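Local structure of GRMZM2G135359 pseudokinase (Zea mays, 6CPY) at residues R171-S175 with T176-L180; M254-E257 with E258-P262. The protein is a membrane-spanning receptor-like pseudokinase whose kinase-fold domain, the part described here, may bind ATP but probably transfers phosphate poorly if at all. All coordinates share one frame; numbering follows the deposited sequence.

Contact 1. Residues R171-S175 with T176-L180; sequences RNFDS and TTVYL
Asp174 OD1 is gripped twice by Thr176, whose OG1 gives it a very short hydrogen bond of 2.5 Å and whose backbone N gives another of 2.8 Å. The amide reaches the carboxylate from its anti side, 31° out of plane, and closes an Asx turn. Asp174 CG stands between its own N and carbonyl carbon (chi1 61°), which brings OD1 back over the next residues. The same residues form a type I turn, Thr177 N bonding to Asp174 O at 3.0 Å. Thr177 OG1 turns back to accept the Asp174 N-H at 3.1 Å in a nearly straight bond (168°), while its CG2 lies 3.4 Å from Asn172 O. Exchanging the aspartate for an alanine removes this double acceptor, and is likely to leave the Thr176 hydroxyl free to turn and the Asx turn unmade.

On the apolar side Phe173 and Val178 meet obliquely, CE1 to CG2 at 3.8 Å. The motif is the catalytic loop of the kinase fold, but Asn172 and Thr177 stand where active kinases usually carry aspartate and asparagine, consistent with a pseudokinase. Phe173 packs on Leu158 of helix 144-164 and Val224 of helix 214-230, and Ser175 OG bonds to Glu227 of the latter. Arg171 forms a salt bridge with Asp190, and the chain leaves the turn as strand 178-180, paired antiparallel with strand 186-188.

Contact 2. Residues M254-E257 with E258-P262; sequences MRLE and ELIDP
Met254 lies roughly perpendicular to Glu258, over the aliphatic part of the glutamate, with CG 3.6 Å from Glu258 CB. The thioether continues past it, and SD rests 3.8 Å from Leu259 CB, so one side chain covers two successive residues of the helical turn. Leu256 approaches its partners differently. It meets Leu259 obliquely, CD2 to CD2 at 4.1 Å, yet runs parallel to Ile260, side by side.

A single turn of helix, 256-259, sets the spacing of three and four residues that lets Leu256 meet Leu259 and Ile260, while Met254 folds back from before the N-cap onto Glu258 and Leu259. Arg255 is the N-cap, its carbonyl O taking the Glu258 N-H at 3.0 Å and, weakly, that of Leu259. Ile260 N closes the turn on Leu256 O at 2.9 Å, just as the chain leaves helical geometry. Glu258, extended with CG anti to its N (chi1 179°), sends OE1 to a water at 2.6 Å that also accepts from Arg255 N. The water thus links the N-H of the N-cap residue to the Glu258 carboxylate three residues on. On the exposed side, Arg255 NH2 and Glu257 OE2 form a salt bridge of 2.9 Å, tilted from the guanidinium plane.

The turn bridges two helices of the C-lobe: Met254 and Leu259 pack on Trp245 of helix 240-250, which also supplies Arg248 as salt-bridge partner of Glu258, while Leu256 touches Arg273 and Leu259 touches Cys276 of helix 269-282. Beyond it, Asp261 pairs with Arg147 of helix 144-164.

Both contacts belong to the helical C-lobe of the kinase fold and come in series along the chain, contact 1 at 171-180 and contact 2 at 254-262. Their centres lie 24 Å apart and their nearest atoms about 11 Å, so they do not touch. Two helices nevertheless touch both: helix 144-164 packs against contact 1 and carries the arginine that pairs with contact 2, and helix 214-230 packs against Phe173 and Ser175 of contact 1, while its Leu229 bonds to the backbone of Asp261. Contact 1 thus shapes the altered catalytic loop close to the centre of the folded chain, whereas contact 2 is structural packing at the lobe's periphery.

Contact 1. Residues R171-S175 with T176-L180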
ATOM      1  N   ARG A 171       6.366   5.152   1.390  1.00 40.45           N
ATOM      2  CA  ARG A 171       7.515   5.577   0.590  1.00 40.42           C
ATOM      3  C   ARG A 171       7.543   4.950  -0.804  1.00 39.66           C
ATOM      4  O   ARG A 171       8.163   5.511  -1.715  1.00 40.41           O
ATOM      5  CB  ARG A 171       8.833   5.288   1.328  1.00 41.75           C
ATOM      6  CG  ARG A 171       9.229   3.826   1.306  1.00 43.81           C
ATOM      7  CD  ARG A 171      10.220   3.461   2.399  1.00 44.77           C
ATOM      8  NE  ARG A 171      10.531   2.037   2.323  1.00 47.01           N
ATOM      9  CZ  ARG A 171       9.725   1.055   2.735  1.00 47.68           C
ATOM     10  NH1 ARG A 171       8.541   1.320   3.285  1.00 45.61           N
ATOM     11  NH2 ARG A 171      10.108  -0.207   2.597  1.00 48.45           N
ATOM     12  N   ASN A 172       6.888   3.796  -0.964  1.00 36.84           N
ATOM     13  CA  ASN A 172       6.802   3.096  -2.259  1.00 37.81           C
ATOM     14  C   ASN A 172       5.402   3.143  -2.895  1.00 36.31           C
ATOM     15  O   ASN A 172       5.107   2.387  -3.819  1.00 36.87           O
ATOM     16  CB  ASN A 172       7.222   1.631  -2.078  1.00 38.58           C
ATOM     17  CG  ASN A 172       8.676   1.497  -1.676  1.00 40.93           C
ATOM     18  OD1 ASN A 172       9.524   2.242  -2.165  1.00 40.61           O
ATOM     19  ND2 ASN A 172       8.970   0.563  -0.774  1.00 39.80           N
ATOM     20  N   PHE A 173       4.555   4.041  -2.417  1.00 33.96           N
ATOM     21  CA  PHE A 173       3.154   4.064  -2.825  1.00 31.95           C
ATOM     22  C   PHE A 173       2.919   4.250  -4.338  1.00 31.37           C
ATOM     23  O   PHE A 173       3.335   5.250  -4.931  1.00 31.93           O
ATOM     24  CB  PHE A 173       2.424   5.145  -2.040  1.00 30.91           C
ATOM     25  CG  PHE A 173       1.020   5.358  -2.489  1.00 30.13           C
ATOM     26  CD1 PHE A 173       0.048   4.406  -2.239  1.00 29.55           C
ATOM     27  CD2 PHE A 173       0.677   6.504  -3.187  1.00 31.83           C
ATOM     28  CE1 PHE A 173      -1.249   4.593  -2.669  1.00 29.72           C
ATOM     29  CE2 PHE A 173      -0.618   6.702  -3.614  1.00 31.38           C
ATOM     30  CZ  PHE A 173      -1.578   5.742  -3.362  1.00 30.74           C
ATOM     31  N   ASP A 174       2.263   3.266  -4.952  1.00 29.76           N
ATOM     32  CA  ASP A 174       1.781   3.369  -6.334  1.00 30.84           C
ATOM     33  C   ASP A 174       0.768   2.249  -6.583  1.00 29.12           C
ATOM     34  O   ASP A 174       0.374   1.554  -5.640  1.00 26.59           O
ATOM     35  CB  ASP A 174       2.928   3.369  -7.366  1.00 32.63           C
ATOM     36  CG  ASP A 174       3.763   2.110  -7.347  1.00 34.22           C
ATOM     37  OD1 ASP A 174       3.239   1.003  -7.087  1.00 33.94           O
ATOM     38  OD2 ASP A 174       4.977   2.237  -7.629  1.00 36.98           O
ATOM     39  N   SER A 175       0.307   2.084  -7.817  1.00 26.45           N
ATOM     40  CA  SER A 175      -0.721   1.078  -8.067  1.00 26.40           C
ATOM     41  C   SER A 175      -0.221  -0.354  -7.858  1.00 25.88           C
ATOM     42  O   SER A 175      -1.034  -1.253  -7.643  1.00 25.18           O
ATOM     43  CB  SER A 175      -1.366   1.253  -9.451  1.00 27.62           C
ATOM     44  OG  SER A 175      -0.435   1.013 -10.484  1.00 27.97           O
ATOM     45  N   THR A 176       1.098  -0.576  -7.887  1.00 26.46           N
ATOM     46  CA  THR A 176       1.649  -1.908  -7.572  1.00 28.32           C
ATOM     47  C   THR A 176       1.640  -2.245  -6.077  1.00 28.44           C
ATOM     48  O   THR A 176       1.786  -3.415  -5.697  1.00 30.38           O
ATOM     49  CB  THR A 176       3.095  -2.122  -8.113  1.00 29.94           C
ATOM     50  OG1 THR A 176       4.034  -1.333  -7.374  1.00 30.09           O
ATOM     51  CG2 THR A 176       3.180  -1.791  -9.593  1.00 31.45           C
ATOM     52  N   THR A 177       1.455  -1.244  -5.228  1.00 27.13           N
ATOM     53  CA  THR A 177       1.435  -1.476  -3.784  1.00 27.52           C
ATOM     54  C   THR A 177       0.062  -1.359  -3.151  1.00 26.26           C
ATOM     55  O   THR A 177      -0.059  -1.479  -1.930  1.00 25.89           O
ATOM     56  CB  THR A 177       2.449  -0.574  -3.055  1.00 27.92           C
ATOM     57  OG1 THR A 177       2.024   0.796  -3.100  1.00 29.47           O
ATOM     58  CG2 THR A 177       3.804  -0.714  -3.705  1.00 28.81           C
ATOM     59  N   VAL A 178      -0.969  -1.148  -3.975  1.00 23.86           N
ATOM     60  CA  VAL A 178      -2.350  -1.188  -3.523  1.00 23.57           C
ATOM     61  C   VAL A 178      -2.936  -2.532  -3.910  1.00 24.28           C
ATOM     62  O   VAL A 178      -2.974  -2.882  -5.096  1.00 25.08           O
ATOM     63  CB  VAL A 178      -3.201  -0.077  -4.169  1.00 23.15           C
ATOM     64  CG1 VAL A 178      -4.642  -0.175  -3.703  1.00 23.74           C
ATOM     65  CG2 VAL A 178      -2.620   1.288  -3.849  1.00 23.55           C
ATOM     66  N   TYR A 179      -3.380  -3.277  -2.908  1.00 25.53           N
ATOM     67  CA  TYR A 179      -4.014  -4.571  -3.107  1.00 26.60           C
ATOM     68  C   TYR A 179      -5.534  -4.448  -2.964  1.00 26.35           C
ATOM     69  O   TYR A 179      -6.043  -3.463  -2.434  1.00 26.48           O
ATOM     70  CB  TYR A 179      -3.450  -5.596  -2.119  1.00 26.75           C
ATOM     71  CG  TYR A 179      -2.034  -6.007  -2.461  1.00 27.51           C
ATOM     72  CD1 TYR A 179      -0.953  -5.199  -2.132  1.00 27.17           C
ATOM     73  CD2 TYR A 179      -1.782  -7.192  -3.148  1.00 30.97           C
ATOM     74  CE1 TYR A 179       0.341  -5.567  -2.466  1.00 27.77           C
ATOM     75  CE2 TYR A 179      -0.493  -7.572  -3.480  1.00 30.56           C
ATOM     76  CZ  TYR A 179       0.563  -6.758  -3.144  1.00 29.84           C
ATOM     77  OH  TYR A 179       1.850  -7.143  -3.480  1.00 30.30           O
ATOM     78  N   LEU A 180      -6.236  -5.455  -3.460  1.00 27.12           N
ATOM     79  CA  LEU A 180      -7.695  -5.453  -3.518  1.00 28.12           C
ATOM     80  C   LEU A 180      -8.272  -6.649  -2.763  1.00 29.61           C
ATOM     81  O   LEU A 180      -7.854  -7.782  -2.993  1.00 30.45           O
ATOM     82  CB  LEU A 180      -8.138  -5.506  -4.981  1.00 28.24           C
ATOM     83  CG  LEU A 180      -7.603  -4.372  -5.860  1.00 28.48           C
ATOM     84  CD1 LEU A 180      -8.072  -4.523  -7.294  1.00 30.35           C
ATOM     85  CD2 LEU A 180      -8.036  -3.018  -5.309  1.00 29.23           C
TER

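Contact 2. Residues M254-E257 with E258-P262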
ATOM      1  N   MET A 254      -9.491  18.644 -24.444  1.00 28.67           N
ATOM      2  CA  MET A 254      -9.881  17.234 -24.494  1.00 29.35           C
ATOM      3  C   MET A 254     -11.248  16.964 -23.868  1.00 27.44           C
ATOM      4  O   MET A 254     -11.527  17.378 -22.754  1.00 27.74           O
ATOM      5  CB  MET A 254      -8.827  16.361 -23.800  1.00 28.39           C
ATOM      6  CG  MET A 254      -9.032  14.875 -24.030  1.00 29.70           C
ATOM      7  SD  MET A 254      -7.913  13.845 -23.070  1.00 31.39           S
ATOM      8  CE  MET A 254      -6.332  14.439 -23.672  1.00 32.28           C
ATOM      9  N   ARG A 255     -12.084  16.231 -24.599  1.00 30.72           N
ATOM     10  CA  ARG A 255     -13.375  15.784 -24.090  1.00 31.58           C
ATOM     11  C   ARG A 255     -13.154  14.699 -23.025  1.00 30.22           C
ATOM     12  O   ARG A 255     -12.181  13.954 -23.094  1.00 28.89           O
ATOM     13  CB  ARG A 255     -14.219  15.217 -25.226  1.00 36.71           C
ATOM     14  CG  ARG A 255     -14.507  16.211 -26.344  1.00 41.84           C
ATOM     15  CD  ARG A 255     -15.312  15.570 -27.459  1.00 45.96           C
ATOM     16  NE  ARG A 255     -16.549  14.967 -26.958  1.00 51.55           N
ATOM     17  CZ  ARG A 255     -17.640  15.640 -26.587  1.00 54.85           C
ATOM     18  NH1 ARG A 255     -17.686  16.972 -26.643  1.00 56.51           N
ATOM     19  NH2 ARG A 255     -18.702  14.969 -26.146  1.00 54.96           N
ATOM     20  N   LEU A 256     -14.054  14.606 -22.050  1.00 30.43           N
ATOM     21  CA  LEU A 256     -13.942  13.558 -21.032  1.00 31.03           C
ATOM     22  C   LEU A 256     -13.994  12.144 -21.624  1.00 31.92           C
ATOM     23  O   LEU A 256     -13.385  11.229 -21.065  1.00 30.56           O
ATOM     24  CB  LEU A 256     -15.008  13.711 -19.941  1.00 32.27           C
ATOM     25  CG  LEU A 256     -14.746  14.686 -18.793  1.00 34.93           C
ATOM     26  CD1 LEU A 256     -16.010  14.806 -17.951  1.00 36.51           C
ATOM     27  CD2 LEU A 256     -13.579  14.237 -17.933  1.00 34.93           C
ATOM     28  N   GLU A 257     -14.697  11.955 -22.747  1.00 32.36           N
ATOM     29  CA  GLU A 257     -14.731  10.634 -23.406  1.00 33.93           C
ATOM     30  C   GLU A 257     -13.360  10.185 -23.924  1.00 33.10           C
ATOM     31  O   GLU A 257     -13.124   8.988 -24.101  1.00 32.23           O
ATOM     32  CB  GLU A 257     -15.717  10.601 -24.579  1.00 37.83           C
ATOM     33  CG  GLU A 257     -17.172  10.807 -24.199  1.00 40.48           C
ATOM     34  CD  GLU A 257     -17.635  12.243 -24.371  1.00 44.73           C
ATOM     35  OE1 GLU A 257     -16.835  13.177 -24.123  1.00 41.62           O
ATOM     36  OE2 GLU A 257     -18.815  12.434 -24.750  1.00 49.01           O
ATOM     37  N   GLU A 258     -12.472  11.134 -24.204  1.00 30.18           N
ATOM     38  CA  GLU A 258     -11.117  10.800 -24.618  1.00 32.19           C
ATOM     39  C   GLU A 258     -10.225  10.516 -23.403  1.00 30.15           C
ATOM     40  O   GLU A 258      -9.307   9.716 -23.481  1.00 31.91           O
ATOM     41  CB  GLU A 258     -10.519  11.923 -25.487  1.00 35.76           C
ATOM     42  CG  GLU A 258      -9.088  11.637 -25.927  1.00 38.94           C
ATOM     43  CD  GLU A 258      -8.560  12.564 -27.012  1.00 42.81           C
ATOM     44  OE1 GLU A 258      -9.228  13.566 -27.363  1.00 45.65           O
ATOM     45  OE2 GLU A 258      -7.444  12.278 -27.512  1.00 46.89           O
ATOM     46  N   LEU A 259     -10.494  11.178 -22.290  1.00 28.44           N
ATOM     47  CA  LEU A 259      -9.670  11.046 -21.094  1.00 28.53           C
ATOM     48  C   LEU A 259      -9.962   9.762 -20.311  1.00 28.15           C
ATOM     49  O   LEU A 259      -9.050   9.031 -19.911  1.00 27.42           O
ATOM     50  CB  LEU A 259      -9.884  12.248 -20.178  1.00 29.07           C
ATOM     51  CG  LEU A 259      -9.067  12.239 -18.880  1.00 30.02           C
ATOM     52  CD1 LEU A 259      -7.618  12.575 -19.157  1.00 31.32           C
ATOM     53  CD2 LEU A 259      -9.636  13.202 -17.861  1.00 32.16           C
ATOM     54  N   ILE A 260     -11.238   9.505 -20.088  1.00 26.80           N
ATOM     55  CA  ILE A 260     -11.655   8.460 -19.141  1.00 26.02           C
ATOM     56  C   ILE A 260     -11.494   7.065 -19.765  1.00 26.38           C
ATOM     57  O   ILE A 260     -11.811   6.857 -20.931  1.00 26.33           O
ATOM     58  CB  ILE A 260     -13.100   8.710 -18.664  1.00 26.27           C
ATOM     59  CG1 ILE A 260     -13.211  10.068 -17.939  1.00 26.98           C
ATOM     60  CG2 ILE A 260     -13.578   7.585 -17.746  1.00 25.82           C
ATOM     61  CD1 ILE A 260     -12.352  10.213 -16.689  1.00 28.20           C
ATOM     62  N   ASP A 261     -10.984   6.120 -18.974  1.00 24.72           N
ATOM     63  CA  ASP A 261     -10.756   4.750 -19.410  1.00 26.62           C
ATOM     64  C   ASP A 261     -12.010   4.144 -20.051  1.00 26.51           C
ATOM     65  O   ASP A 261     -13.034   4.032 -19.398  1.00 25.80           O
ATOM     66  CB  ASP A 261     -10.334   3.904 -18.193  1.00 25.60           C
ATOM     67  CG  ASP A 261      -9.806   2.527 -18.569  1.00 26.65           C
ATOM     68  OD1 ASP A 261     -10.002   2.076 -19.721  1.00 26.03           O
ATOM     69  OD2 ASP A 261      -9.203   1.894 -17.670  1.00 27.27           O
ATOM     70  N   PRO A 262     -11.931   3.724 -21.326  1.00 28.46           N
ATOM     71  CA  PRO A 262     -13.106   3.050 -21.931  1.00 29.65           C
ATOM     72  C   PRO A 262     -13.566   1.772 -21.212  1.00 28.42           C
ATOM     73  O   PRO A 262     -14.764   1.465 -21.201  1.00 30.18           O
ATOM     74  CB  PRO A 262     -12.641   2.727 -23.364  1.00 31.16           C
ATOM     75  CG  PRO A 262     -11.481   3.618 -23.613  1.00 31.66           C
ATOM     76  CD  PRO A 262     -10.830   3.892 -22.287  1.00 30.38           C
TER
HETATM   77  O   HOH W   1     -11.283  15.191 -27.097  1.00 42.18           O